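Local structure of D-galactonate dehydratase family member RspA (Pantoea ananatis, 3T6C) at residues A[316-321]-A[343-348]; A[270-275]-A[296-301]; A[144-149]-A[369-374]; A[132-137]-A[361-366]; A[110-115]-A[322-327]. The protein catalyses, with low activity and dependent on magnesium, the dehydration of D-gluconate to 2-dehydro-3-deoxy-D-gluconate, as a member of the enolase superfamily. All blocks are in the same frame, centred on the assembly; numbering follows the deposited sequence.

Interaction 1 of 5, residues A[316-321]-A[343-348]. With GCO (D-gluconic acid), chain D.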
# COMPACT_ATOMS: atom_id res chain seq x y z
N ASP A 316 16.99 10.80 9.07
CA ASP A 316 16.99 11.34 10.43
C ASP A 316 17.44 12.77 10.57
O ASP A 316 17.19 13.40 11.60
CB ASP A 316 17.87 10.42 11.27
CG ASP A 316 17.46 8.98 11.07
OD1 ASP A 316 18.22 8.22 10.43
OD2 ASP A 316 16.32 8.65 11.55
N TYR A 317 18.10 13.28 9.52
CA TYR A 317 18.63 14.66 9.51
C TYR A 317 18.43 15.24 8.15
O TYR A 317 18.81 14.63 7.15
CB TYR A 317 20.16 14.69 9.80
CG TYR A 317 20.48 14.18 11.20
CD1 TYR A 317 20.76 12.82 11.41
CD2 TYR A 317 20.48 15.03 12.30
CE1 TYR A 317 21.01 12.33 12.72
CE2 TYR A 317 20.74 14.55 13.61
CZ TYR A 317 21.02 13.22 13.78
OH TYR A 317 21.27 12.72 15.04
N ILE A 318 17.87 16.44 8.12
CA ILE A 318 17.69 17.19 6.86
C ILE A 318 18.87 18.18 6.76
O ILE A 318 19.22 18.90 7.70
CB ILE A 318 16.28 17.86 6.83
CG1 ILE A 318 16.08 18.57 5.49
CG2 ILE A 318 16.12 18.91 7.90
CD1 ILE A 318 16.09 17.62 4.28
N ARG A 319 19.53 18.09 5.61
CA ARG A 319 20.81 18.76 5.31
C ARG A 319 20.79 20.02 4.47
O ARG A 319 21.85 20.43 3.94
CB ARG A 319 21.83 17.75 4.72
CG ARG A 319 22.22 16.63 5.70
CD ARG A 319 23.40 17.11 6.58
NE ARG A 319 24.56 17.47 5.75
CZ ARG A 319 25.43 18.45 6.03
NH1 ARG A 319 25.26 19.30 7.07
NH2 ARG A 319 26.50 18.64 5.25
N CYS A 320 19.62 20.59 4.25
CA CYS A 320 19.57 21.64 3.21
C CYS A 320 20.62 22.72 3.39
O CYS A 320 20.95 23.17 4.53
CB CYS A 320 18.24 22.35 3.24
SG CYS A 320 16.86 21.19 2.87
N HIS A 321 21.10 23.19 2.22
CA HIS A 321 21.87 24.45 2.16
C HIS A 321 20.72 25.43 2.08
O HIS A 321 19.97 25.50 1.04
CB HIS A 321 22.69 24.38 0.85
CG HIS A 321 23.57 25.57 0.60
ND1 HIS A 321 24.76 25.78 1.27
CD2 HIS A 321 23.49 26.55 -0.33
CE1 HIS A 321 25.33 26.88 0.81
NE2 HIS A 321 24.60 27.35 -0.18
N VAL A 343 12.22 14.25 12.71
CA VAL A 343 13.49 14.39 11.98
C VAL A 343 14.22 15.65 12.48
O VAL A 343 13.56 16.66 12.76
CB VAL A 343 13.16 14.53 10.48
CG1 VAL A 343 14.44 14.91 9.67
CG2 VAL A 343 12.60 13.19 9.97
N ARG A 344 15.55 15.61 12.60
CA ARG A 344 16.25 16.79 13.11
C ARG A 344 17.00 17.58 12.03
O ARG A 344 17.18 17.10 10.91
CB ARG A 344 17.22 16.38 14.25
CG ARG A 344 16.45 15.75 15.43
CD ARG A 344 17.29 15.73 16.71
NE ARG A 344 18.37 14.78 16.61
CZ ARG A 344 19.26 14.63 17.58
NH1 ARG A 344 19.18 15.38 18.68
NH2 ARG A 344 20.27 13.75 17.47
N THR A 345 17.48 18.76 12.39
CA THR A 345 18.14 19.63 11.37
C THR A 345 19.66 19.50 11.42
O THR A 345 20.26 19.35 12.51
CB THR A 345 17.73 21.13 11.53
OG1 THR A 345 18.36 21.66 12.71
CG2 THR A 345 16.22 21.27 11.65
N ALA A 346 20.28 19.43 10.23
CA ALA A 346 21.73 19.60 10.14
C ALA A 346 21.96 20.44 8.89
O ALA A 346 22.50 19.93 7.87
CB ALA A 346 22.31 18.14 9.96
N TRP A 347 21.88 21.76 9.02
CA TRP A 347 22.02 22.59 7.82
C TRP A 347 23.43 22.50 7.27
O TRP A 347 24.41 22.49 8.02
CB TRP A 347 21.69 24.07 8.14
CG TRP A 347 20.35 24.27 8.84
CD1 TRP A 347 20.15 24.84 10.06
CD2 TRP A 347 19.06 23.92 8.35
NE1 TRP A 347 18.81 24.87 10.37
CE2 TRP A 347 18.12 24.30 9.35
CE3 TRP A 347 18.59 23.31 7.17
CZ2 TRP A 347 16.75 24.17 9.18
CZ3 TRP A 347 17.20 23.13 7.03
CH2 TRP A 347 16.31 23.57 8.03
N HIS A 348 23.52 22.51 5.93
CA HIS A 348 24.84 22.50 5.24
C HIS A 348 25.59 23.80 5.48
O HIS A 348 25.01 24.91 5.37
CB HIS A 348 24.54 22.26 3.76
CG HIS A 348 25.73 22.36 2.84
ND1 HIS A 348 26.00 23.51 2.12
CD2 HIS A 348 26.68 21.46 2.47
CE1 HIS A 348 27.07 23.32 1.36
NE2 HIS A 348 27.48 22.07 1.53
C1 GCO D . 29.52 19.04 2.93
C2 GCO D . 29.40 19.08 1.46
C3 GCO D . 30.38 20.00 0.76
C4 GCO D . 30.00 20.20 -0.69
C5 GCO D . 30.31 21.61 -1.11
C6 GCO D . 29.94 21.91 -2.56
O1A GCO D . 30.02 19.99 3.60
O1B GCO D . 28.97 18.06 3.55
O2 GCO D . 29.25 17.77 0.97
O3 GCO D . 31.62 19.41 0.91
O4 GCO D . 30.75 19.27 -1.46
O5 GCO D . 29.63 22.47 -0.28
O6 GCO D . 30.19 23.24 -2.96
O HOH W 1 17.89 12.68 14.48
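Tyr-317 and Arg-344 run side by side from adjacent parallel strands and point the same way, the ring and guanidinium planes turned 42° apart. Arg-344 bends at chi3 (-70°), which brings NH2 to the edge of the tyrosine ring, where it donates to Tyr-317 OH at 2.8 Å. Arg-344 NE turns instead to a water that also donates to Asp-316 O. At the other end of the two strands His-321 and His-348 meet rim to rim, planes 69° apart, with a hydrogen bond of 2.7 Å between His-321 ND1 and His-348 ND1. That bond probably sets the rotation of the His-348 ring, whose other nitrogen, NE2, donates to O5 of the bound D-gluconate at 2.8 Å. Between these pairs Arg-319, bent at chi2 and chi3, lays its CD against Ala-346 CB and gives NH1 to Ala-346 O at 2.9 Å, from above the carbonyl plane. His-348 CB lies over the rim of one face of this guanidinium, and NH2, 3.1 Å from gluconate O1B, also meets Glu-272 and Glu-375. Backbone bonds from Arg-344 N to Asp-316 O, Ile-318 N to Arg-344 O and Ala-346 N to Ile-318 O hold the strands in register. The contact closes the beta-alpha-beta unit of strand 317-318, helix 328-340 and strand 344-345; Ile-318 packs on helix 328-340, Trp-347 on helices 328-340 and 355-367, and strand 294-296 flanks strand 317-318.

Interaction 2 of 5, residues A[270-275]-A[296-301]; sequences FLEDPV and MGELFV. With MG (magnesium ion), chain C; GCO (D-gluconic acid), chain D.
The carboxylates of Glu-272 and Glu-298 meet at the magnesium ion with their planes 62° apart, while that of Asp-273 is turned 66° from Glu-298. Within 296-301, Gly-297 CA sits over the centre of one face of the Phe-300 ring. Glu-272 OE2 and Glu-298 OE1 lie 2.9 Å apart, held together by the metal they share, at 2.0 Å from Glu-272 OE2 and 2.2 Å from Glu-298 OE1. Gluconate O1B and O2, a water and Asp-246 complete the shell. Arg-319 donates to Glu-272 OE2, and Tyr-103 of a neighbouring subunit bonds Glu-298 OE2. Asp-273 stands in the second shell: its OD2 accepts from the metal-bound water at 2.7 Å, and its OD1 takes a weak bond from Gly-297 N. Behind it Met-296, folded back at chi2 and chi3, brings CE within 3.7 Å of Val-275 CG2. Acidic ligands at the C-terminal ends of successive barrel strands are the metal site characteristic of the enolase superfamily.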
# COMPACT_ATOMS: atom_id res chain seq x y z
N PHE A 270 25.72 10.07 11.94
CA PHE A 270 24.98 9.85 10.71
C PHE A 270 25.89 9.47 9.56
O PHE A 270 27.08 9.77 9.61
CB PHE A 270 23.99 10.99 10.36
CG PHE A 270 24.59 12.38 10.02
CD1 PHE A 270 25.51 12.60 9.00
CD2 PHE A 270 24.12 13.51 10.70
CE1 PHE A 270 25.96 13.91 8.63
CE2 PHE A 270 24.57 14.82 10.36
CZ PHE A 270 25.49 15.02 9.34
N LEU A 271 25.31 8.80 8.56
CA LEU A 271 25.91 8.58 7.22
C LEU A 271 25.17 9.53 6.28
O LEU A 271 23.92 9.47 6.18
CB LEU A 271 25.70 7.13 6.79
CG LEU A 271 26.13 6.81 5.36
CD1 LEU A 271 27.68 7.03 5.22
CD2 LEU A 271 25.72 5.38 5.03
N GLU A 272 25.94 10.38 5.61
CA GLU A 272 25.34 11.48 4.84
C GLU A 272 25.35 11.17 3.32
O GLU A 272 26.30 10.55 2.77
CB GLU A 272 26.11 12.77 5.13
CG GLU A 272 25.71 14.01 4.34
CD GLU A 272 26.71 15.11 4.58
OE1 GLU A 272 27.47 15.03 5.60
OE2 GLU A 272 26.69 16.10 3.80
N ASP A 273 24.29 11.57 2.65
CA ASP A 273 24.11 11.49 1.19
C ASP A 273 24.47 10.12 0.62
O ASP A 273 25.27 9.99 -0.32
CB ASP A 273 24.88 12.61 0.48
CG ASP A 273 24.25 14.02 0.72
OD1 ASP A 273 23.28 14.13 1.50
OD2 ASP A 273 24.74 15.03 0.14
N PRO A 274 23.85 9.08 1.17
CA PRO A 274 24.11 7.75 0.58
C PRO A 274 23.57 7.66 -0.87
O PRO A 274 24.04 6.78 -1.62
CB PRO A 274 23.28 6.83 1.50
CG PRO A 274 22.11 7.74 1.99
CD PRO A 274 22.92 9.01 2.32
N VAL A 275 22.62 8.53 -1.25
CA VAL A 275 22.10 8.55 -2.63
C VAL A 275 22.07 10.00 -3.14
O VAL A 275 22.00 10.97 -2.37
CB VAL A 275 20.70 7.91 -2.82
CG1 VAL A 275 20.71 6.44 -2.35
CG2 VAL A 275 19.64 8.70 -2.06
N MET A 296 20.43 13.62 4.61
CA MET A 296 20.34 13.92 3.18
C MET A 296 20.01 15.35 3.00
O MET A 296 19.22 15.92 3.77
CB MET A 296 19.16 13.14 2.52
CG MET A 296 19.37 11.64 2.27
SD MET A 296 20.41 11.30 0.83
CE MET A 296 19.46 12.07 -0.49
N GLY A 297 20.46 15.86 1.85
CA GLY A 297 19.82 17.04 1.28
C GLY A 297 20.54 18.33 1.03
O GLY A 297 19.87 19.30 0.67
N GLU A 298 21.85 18.39 1.17
CA GLU A 298 22.55 19.64 0.82
C GLU A 298 22.27 20.04 -0.63
O GLU A 298 22.33 21.24 -0.95
CB GLU A 298 24.09 19.54 1.06
CG GLU A 298 24.76 18.60 0.07
CD GLU A 298 26.19 18.26 0.45
OE1 GLU A 298 26.46 17.95 1.62
OE2 GLU A 298 27.09 18.32 -0.41
N LEU A 299 22.00 19.06 -1.50
CA LEU A 299 21.70 19.35 -2.91
C LEU A 299 20.24 19.75 -3.18
O LEU A 299 19.92 20.14 -4.31
CB LEU A 299 22.03 18.12 -3.79
CG LEU A 299 23.51 18.00 -4.14
CD1 LEU A 299 23.81 16.59 -4.69
CD2 LEU A 299 23.84 19.06 -5.26
N PHE A 300 19.35 19.62 -2.20
CA PHE A 300 17.92 19.75 -2.52
C PHE A 300 17.49 21.19 -2.85
O PHE A 300 18.03 22.17 -2.30
CB PHE A 300 17.07 19.30 -1.34
CG PHE A 300 17.13 17.83 -1.05
CD1 PHE A 300 17.64 16.89 -1.95
CD2 PHE A 300 16.63 17.37 0.16
CE1 PHE A 300 17.63 15.51 -1.64
CE2 PHE A 300 16.58 16.02 0.47
CZ PHE A 300 17.10 15.07 -0.40
N VAL A 301 16.75 21.28 -3.93
CA VAL A 301 16.13 22.53 -4.41
C VAL A 301 14.61 22.52 -4.51
O VAL A 301 14.00 23.52 -5.02
CB VAL A 301 16.79 22.95 -5.75
CG1 VAL A 301 18.26 23.31 -5.57
CG2 VAL A 301 16.68 21.81 -6.78
MG MG C . 28.01 16.62 2.32
C1 GCO D . 29.52 19.04 2.93
C2 GCO D . 29.40 19.08 1.46
C3 GCO D . 30.38 20.00 0.76
C4 GCO D . 30.00 20.20 -0.69
C5 GCO D . 30.31 21.61 -1.11
C6 GCO D . 29.94 21.91 -2.56
O1A GCO D . 30.02 19.99 3.60
O1B GCO D . 28.97 18.06 3.55
O2 GCO D . 29.25 17.77 0.97
O3 GCO D . 31.62 19.41 0.91
O4 GCO D . 30.75 19.27 -1.46
O5 GCO D . 29.63 22.47 -0.28
O6 GCO D . 30.19 23.24 -2.96
O HOH W 2 22.09 15.97 -0.80
O HOH W 3 23.83 16.59 2.57
O HOH W 4 27.34 15.32 0.81

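Interaction 3 of 5, residues A[144-149]-A[369-374]; sequences GIALYV and PNFGIQ
Ala-146 O meets three partners: Gln-374 N donates to it at 2.9 Å, while Ile-373 CD1 comes to 3.4 Å from the same Ala-146 O and Phe-371 CZ sets its ring edge against it. One step on, Tyr-148 N donates to Gln-374 O at 3.1 Å, and Leu-147 CA makes a C-H...O contact with the same oxygen. The two bonds frame a parallel bridge between Leu-147 and Gln-374. Around them lies an apolar shell. In one of its two conformers Ile-145 sets CG2 against Gln-374 CB and, obliquely to the ring, Phe-371 CZ. Ile-373 crosses Tyr-148 at about a right angle, its CG2 3.7 Å from CD2 at the edge of the Tyr-148 ring. With CG1 of Ile-373 anti to its nitrogen (chi1 -166°), CD1 is carried over to Ala-146 CB, and one side chain serves both neighbours. Tyr-148 also touches Arg-319 of the substrate site. Gln-374, bent at chi2 (48°), turns its amide away from strand 145-151, and its NE2 is hydrogen-bonded to Asp-365 OD2 on helix 355-367. Strand 145-151 thus closes the barrel sheet against strand 374-375, the last of its parallel strands, with strand 173-176 pairing alongside, and helix 355-367 packs on Ile-145 and Phe-371.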
# COMPACT_ATOMS: atom_id res chain seq x y z
N GLY A 144 24.11 27.19 23.43
CA GLY A 144 25.29 27.05 22.60
C GLY A 144 24.83 26.12 21.46
O GLY A 144 23.91 25.32 21.63
N ILE A 145 25.48 26.24 20.30
CA ILE A 145 25.16 25.40 19.14
C ILE A 145 26.26 24.36 18.94
O ILE A 145 27.43 24.69 18.67
CB ILE A 145 25.06 26.28 17.87
CG1 ILE A 145 23.84 27.21 17.96
CG2 ILE A 145 25.07 25.42 16.57
CD1 ILE A 145 22.51 26.54 18.31
N ALA A 146 25.91 23.10 19.10
CA ALA A 146 26.91 22.02 18.94
C ALA A 146 27.39 21.89 17.50
O ALA A 146 26.60 21.93 16.53
CB ALA A 146 26.35 20.70 19.45
N LEU A 147 28.71 21.77 17.37
CA LEU A 147 29.38 21.77 16.06
C LEU A 147 29.94 20.40 15.70
O LEU A 147 30.44 19.68 16.56
CB LEU A 147 30.52 22.81 16.06
CG LEU A 147 30.11 24.22 16.51
CD1 LEU A 147 31.40 25.08 16.53
CD2 LEU A 147 29.11 24.80 15.54
N TYR A 148 29.92 20.04 14.40
CA TYR A 148 30.85 19.02 13.95
C TYR A 148 31.84 19.59 12.96
O TYR A 148 31.54 20.58 12.27
CB TYR A 148 30.15 17.80 13.33
CG TYR A 148 29.60 17.93 11.89
CD1 TYR A 148 30.43 17.67 10.77
CD2 TYR A 148 28.27 18.23 11.66
CE1 TYR A 148 29.93 17.75 9.46
CE2 TYR A 148 27.73 18.25 10.35
CZ TYR A 148 28.56 18.05 9.27
OH TYR A 148 27.99 18.11 8.02
N VAL A 149 33.03 18.99 12.93
CA VAL A 149 34.10 19.50 12.13
C VAL A 149 34.62 18.39 11.23
O VAL A 149 34.32 17.21 11.43
CB VAL A 149 35.24 20.04 13.00
CG1 VAL A 149 34.83 21.39 13.63
CG2 VAL A 149 35.71 19.00 14.04
N PRO A 369 13.29 23.29 18.18
CA PRO A 369 13.37 22.23 19.19
C PRO A 369 14.15 20.99 18.67
O PRO A 369 14.84 20.30 19.43
CB PRO A 369 11.92 21.82 19.44
CG PRO A 369 11.10 22.84 18.80
CD PRO A 369 11.91 23.65 17.82
N ASN A 370 14.02 20.76 17.36
CA ASN A 370 14.59 19.62 16.68
C ASN A 370 15.99 19.86 16.11
O ASN A 370 16.34 19.23 15.11
CB ASN A 370 13.67 19.06 15.61
CG ASN A 370 13.36 20.06 14.55
OD1 ASN A 370 13.17 21.25 14.83
ND2 ASN A 370 13.24 19.59 13.32
N PHE A 371 16.71 20.84 16.61
CA PHE A 371 18.11 20.98 16.17
C PHE A 371 18.90 19.68 16.32
O PHE A 371 18.80 19.02 17.38
CB PHE A 371 18.80 22.04 17.05
CG PHE A 371 20.29 22.12 16.83
CD1 PHE A 371 20.83 22.55 15.62
CD2 PHE A 371 21.14 21.73 17.86
CE1 PHE A 371 22.27 22.60 15.47
CE2 PHE A 371 22.54 21.77 17.72
CZ PHE A 371 23.07 22.23 16.50
N GLY A 372 19.53 19.22 15.22
CA GLY A 372 20.47 18.10 15.31
C GLY A 372 21.96 18.36 15.53
O GLY A 372 22.51 18.06 16.58
N ILE A 373 22.57 19.04 14.57
CA ILE A 373 23.99 19.36 14.69
C ILE A 373 24.27 20.51 13.73
O ILE A 373 23.51 20.69 12.77
CB ILE A 373 24.87 18.09 14.42
CG1 ILE A 373 26.31 18.33 14.88
CG2 ILE A 373 24.87 17.75 12.92
CD1 ILE A 373 26.41 18.51 16.44
N GLN A 374 25.36 21.26 13.98
CA GLN A 374 25.76 22.29 12.99
C GLN A 374 27.17 22.06 12.46
O GLN A 374 28.15 22.21 13.18
CB GLN A 374 25.69 23.68 13.63
CG GLN A 374 25.89 24.85 12.62
CD GLN A 374 25.03 24.66 11.36
OE1 GLN A 374 25.56 24.28 10.30
NE2 GLN A 374 23.72 24.85 11.49

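Interaction 4 of 5, residues A[132-137]-A[361-366]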
# COMPACT_ATOMS: atom_id res chain seq x y z
N PRO A 132 17.31 39.97 17.87
CA PRO A 132 17.88 38.98 16.96
C PRO A 132 16.77 38.20 16.25
O PRO A 132 15.71 38.00 16.84
CB PRO A 132 18.59 38.01 17.92
CG PRO A 132 19.01 38.90 19.13
CD PRO A 132 17.74 39.74 19.27
N VAL A 133 17.04 37.75 15.02
CA VAL A 133 16.07 36.92 14.31
C VAL A 133 15.72 35.69 15.15
O VAL A 133 14.55 35.32 15.19
CB VAL A 133 16.60 36.51 12.93
CG1 VAL A 133 15.74 35.42 12.30
CG2 VAL A 133 16.59 37.77 11.98
N TYR A 134 16.67 35.06 15.86
CA TYR A 134 16.26 33.89 16.71
C TYR A 134 15.19 34.22 17.72
O TYR A 134 14.44 33.33 18.12
CB TYR A 134 17.48 33.20 17.37
CG TYR A 134 18.24 34.02 18.37
CD1 TYR A 134 17.73 34.25 19.64
CD2 TYR A 134 19.51 34.51 18.06
CE1 TYR A 134 18.43 35.00 20.53
CE2 TYR A 134 20.25 35.23 18.96
CZ TYR A 134 19.70 35.48 20.19
OH TYR A 134 20.40 36.22 21.10
N GLU A 135 15.12 35.48 18.18
CA GLU A 135 14.06 35.85 19.11
C GLU A 135 12.71 35.93 18.44
O GLU A 135 11.69 35.73 19.09
CB GLU A 135 14.33 37.19 19.80
CG GLU A 135 15.54 37.13 20.68
CD GLU A 135 15.39 36.35 21.97
OE1 GLU A 135 14.39 35.63 22.16
OE2 GLU A 135 16.27 36.49 22.85
N LEU A 136 12.68 36.24 17.13
CA LEU A 136 11.39 36.26 16.41
C LEU A 136 10.85 34.87 16.09
O LEU A 136 9.66 34.69 15.88
CB LEU A 136 11.58 36.99 15.09
CG LEU A 136 12.24 38.35 15.22
CD1 LEU A 136 12.42 38.94 13.80
CD2 LEU A 136 11.42 39.29 16.10
N LEU A 137 11.75 33.89 16.01
CA LEU A 137 11.47 32.52 15.57
C LEU A 137 11.12 31.55 16.70
O LEU A 137 11.05 30.35 16.46
CB LEU A 137 12.61 31.93 14.73
CG LEU A 137 12.93 32.71 13.46
CD1 LEU A 137 14.09 32.05 12.81
CD2 LEU A 137 11.75 32.76 12.52
N ASN A 361 21.83 30.06 9.63
CA ASN A 361 21.77 28.66 10.09
C ASN A 361 21.66 28.63 11.61
O ASN A 361 20.87 27.87 12.18
CB ASN A 361 23.02 27.86 9.75
CG ASN A 361 23.16 27.55 8.29
OD1 ASN A 361 22.20 27.57 7.51
ND2 ASN A 361 24.39 27.14 7.91
N MET A 362 22.50 29.43 12.27
CA MET A 362 22.60 29.34 13.71
C MET A 362 21.38 29.95 14.43
O MET A 362 21.04 29.50 15.53
CB MET A 362 23.91 29.98 14.20
CG MET A 362 25.06 29.04 13.86
SD MET A 362 26.60 29.68 14.45
CE MET A 362 27.72 28.37 13.86
N HIS A 363 20.76 30.99 13.83
CA HIS A 363 19.53 31.54 14.40
C HIS A 363 18.39 30.53 14.32
O HIS A 363 17.62 30.40 15.27
CB HIS A 363 19.17 32.85 13.74
CG HIS A 363 19.99 34.01 14.24
ND1 HIS A 363 19.42 35.20 14.66
CD2 HIS A 363 21.33 34.15 14.39
CE1 HIS A 363 20.38 36.03 15.03
NE2 HIS A 363 21.55 35.43 14.87
N LEU A 364 18.29 29.82 13.20
CA LEU A 364 17.37 28.66 13.12
C LEU A 364 17.75 27.62 14.15
O LEU A 364 16.87 27.12 14.87
CB LEU A 364 17.40 28.05 11.72
CG LEU A 364 16.64 28.89 10.66
CD1 LEU A 364 17.30 28.63 9.29
CD2 LEU A 364 15.18 28.49 10.65
N ASP A 365 19.03 27.25 14.21
CA ASP A 365 19.46 26.26 15.18
C ASP A 365 19.08 26.60 16.60
O ASP A 365 18.63 25.72 17.34
CB ASP A 365 20.99 26.12 15.17
CG ASP A 365 21.55 25.52 13.89
OD1 ASP A 365 20.85 24.82 13.13
OD2 ASP A 365 22.78 25.75 13.68
N LEU A 366 19.27 27.86 17.02
CA LEU A 366 18.90 28.25 18.38
C LEU A 366 17.41 28.12 18.68
O LEU A 366 17.05 27.82 19.85
CB LEU A 366 19.36 29.68 18.67
CG LEU A 366 20.85 29.81 18.85
CD1 LEU A 366 21.19 31.30 18.92
CD2 LEU A 366 21.26 29.16 20.19
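His-363 and Tyr-134 bury the most surface here, with Leu-137 and Leu-366 next. The imidazole of His-363 comes from helix 355-367 to the start of the short, weakly bonded helix 133-136, where its ND1 accepts a hydrogen bond from Tyr-134 N at 3.0 Å. The bond is bent, and the donor is tilted 26° from the ring plane. An acceptor ND1 carries no proton, consistent with a neutral ring protonated on NE2. Tyr-134 CD2 lies over one face of the imidazole, 3.5 Å from His-363 CE1; the rings stand oblique, planes 53° apart. With chi1 at 66°, CG of Tyr-134 sits between its backbone nitrogen and carbonyl carbon, which folds the ring back beside His-363. Leu-366, pointing the same way as the tyrosine, places CD1 over a face of the phenol ring in a CH-pi contact, 4.1 Å from the Tyr-134 centroid. Pro-132 CB touches His-363 CE1 at 3.9 Å. Farther along, Leu-137 CD1 meets Leu-364 CD2 at 4.3 Å, a looser apolar touch. Helix 108-129 backs Leu-137 through Trp-122, and Leu-136 packs on Leu-136 of a neighbouring subunit. This is interdomain packing of the two-domain enolase-superfamily fold: helix 133-136, from the N-terminal part of the chain, rests on helix 355-367 on the outside of the barrel.

Interaction 5 of 5, residues A[110-115]-A[322-327]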
# COMPACT_ATOMS: atom_id res chain seq x y z
N MET A 110 17.56 30.19 -9.10
CA MET A 110 16.38 30.89 -8.64
C MET A 110 16.31 30.97 -7.11
O MET A 110 16.02 32.04 -6.54
CB MET A 110 15.12 30.22 -9.17
CG MET A 110 15.07 30.09 -10.71
SD MET A 110 15.05 31.62 -11.60
CE MET A 110 13.45 32.28 -11.12
N ASN A 111 16.56 29.86 -6.45
CA ASN A 111 16.33 29.82 -5.00
C ASN A 111 17.38 30.63 -4.27
O ASN A 111 17.08 31.28 -3.27
CB ASN A 111 16.36 28.38 -4.48
CG ASN A 111 15.20 27.53 -4.99
OD1 ASN A 111 14.38 27.99 -5.80
ND2 ASN A 111 15.17 26.27 -4.59
N ASN A 112 18.62 30.61 -4.75
CA ASN A 112 19.67 31.36 -4.06
C ASN A 112 19.44 32.86 -4.18
O ASN A 112 19.66 33.61 -3.22
CB ASN A 112 21.04 30.99 -4.62
CG ASN A 112 21.65 29.84 -3.87
OD1 ASN A 112 22.29 30.05 -2.85
ND2 ASN A 112 21.41 28.60 -4.34
N ALA A 113 19.00 33.31 -5.36
CA ALA A 113 18.62 34.71 -5.48
C ALA A 113 17.51 35.08 -4.46
O ALA A 113 17.58 36.12 -3.81
CB ALA A 113 18.17 35.03 -6.90
N LEU A 114 16.48 34.24 -4.35
CA LEU A 114 15.37 34.46 -3.43
C LEU A 114 15.89 34.47 -1.99
O LEU A 114 15.44 35.29 -1.16
CB LEU A 114 14.34 33.34 -3.67
CG LEU A 114 13.12 33.37 -2.79
CD1 LEU A 114 12.41 34.73 -2.88
CD2 LEU A 114 12.25 32.19 -3.28
N SER A 115 16.83 33.57 -1.68
CA SER A 115 17.40 33.55 -0.32
C SER A 115 18.09 34.84 0.07
O SER A 115 17.99 35.30 1.22
CB SER A 115 18.48 32.41 -0.26
OG SER A 115 19.11 32.40 1.01
N ILE A 322 20.53 26.25 3.11
CA ILE A 322 19.27 26.98 3.17
C ILE A 322 19.15 28.02 2.04
O ILE A 322 18.04 28.37 1.65
CB ILE A 322 18.95 27.59 4.56
CG1 ILE A 322 19.93 28.69 4.97
CG2 ILE A 322 18.80 26.46 5.61
CD1 ILE A 322 19.50 29.39 6.28
N SER A 323 20.27 28.53 1.55
CA SER A 323 20.10 29.45 0.40
C SER A 323 19.60 28.71 -0.84
O SER A 323 18.92 29.30 -1.70
CB SER A 323 21.38 30.26 0.14
OG SER A 323 22.49 29.45 -0.27
N SER A 324 19.93 27.42 -0.97
CA SER A 324 19.46 26.63 -2.12
C SER A 324 17.98 26.24 -2.02
O SER A 324 17.43 25.75 -2.99
CB SER A 324 20.31 25.37 -2.35
OG SER A 324 21.59 25.86 -2.82
N ILE A 325 17.39 26.37 -0.83
CA ILE A 325 15.94 26.23 -0.69
C ILE A 325 15.17 27.56 -0.57
O ILE A 325 13.96 27.57 -0.36
CB ILE A 325 15.49 25.13 0.26
CG1 ILE A 325 16.17 25.27 1.62
CG2 ILE A 325 15.77 23.79 -0.42
CD1 ILE A 325 15.50 26.35 2.52
N GLY A 326 15.90 28.67 -0.65
CA GLY A 326 15.21 29.96 -0.73
C GLY A 326 15.24 30.80 0.53
O GLY A 326 14.51 31.78 0.61
N GLY A 327 16.08 30.47 1.51
CA GLY A 327 16.22 31.36 2.66
C GLY A 327 15.60 30.93 3.98
O GLY A 327 15.29 29.76 4.19
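Asn-112 spans two consecutive serines with the two ends of its amide: OD1 accepts from Ser-323 OG at 2.7 Å, and ND2 donates to Ser-324 OG at 3.1 Å. Torsions of -90° (chi1) and -86° (chi2) turn OD1 to Ser-323 and ND2 to Ser-324, and the two hydroxyls meet OD1 and ND2 of one amide. Asn-112 ND2 has a second bond, to Pro-108 O, just before the segment in the same helix. On the preceding residue, Asn-111, OD1 nearly eclipses CA (chi2 4°) and ND2 points out to Ser-324 O at 2.8 Å; the acceptor lies in the amide plane and the bond is fairly straight. Asn-111 also reaches Val-301 through ND2 and Gly-107 through OD1, so both ends of its amide are used. Ser-115 packs tightly, CB 3.4 Å from Ser-323 CA, while its hydroxyl turns to Cys-61. Glycines let the backbones close up: Gly-326 CA offers a C-H...O contact to Asn-111 O at 3.4 Å, and both Gly-326 and Gly-327 have backbone angles that suit glycine. Helix 108-129 therefore grips the turn before helix 328-340 mainly by polar, directional bonds, consistent with a well-defined joint between capping domain and barrel whose buried amides find partners.

Overall arrangement
All five contacts are buried, but they differ in depth. Interactions 1, 2 and 3 belong to one barrel sheet: interactions 1 and 3 pair strands through backbone bonds, while interaction 2 joins acidic groups through a metal ion. Interactions 1 and 2 both meet the gluconate and share the salt bridge between Arg-319 and Glu-272. Interactions 4 and 5 join the N-terminal domain to the barrel, the first largely by aromatic and apolar packing, the second by amide-hydroxyl bonds. Interaction 4, about 17 Å from the chain centre, lies farthest out; helix 355-367 serves both it and interaction 3. Interactions 2 and 5 are linked by a bond between helix 108-129 and the 296-301 loop.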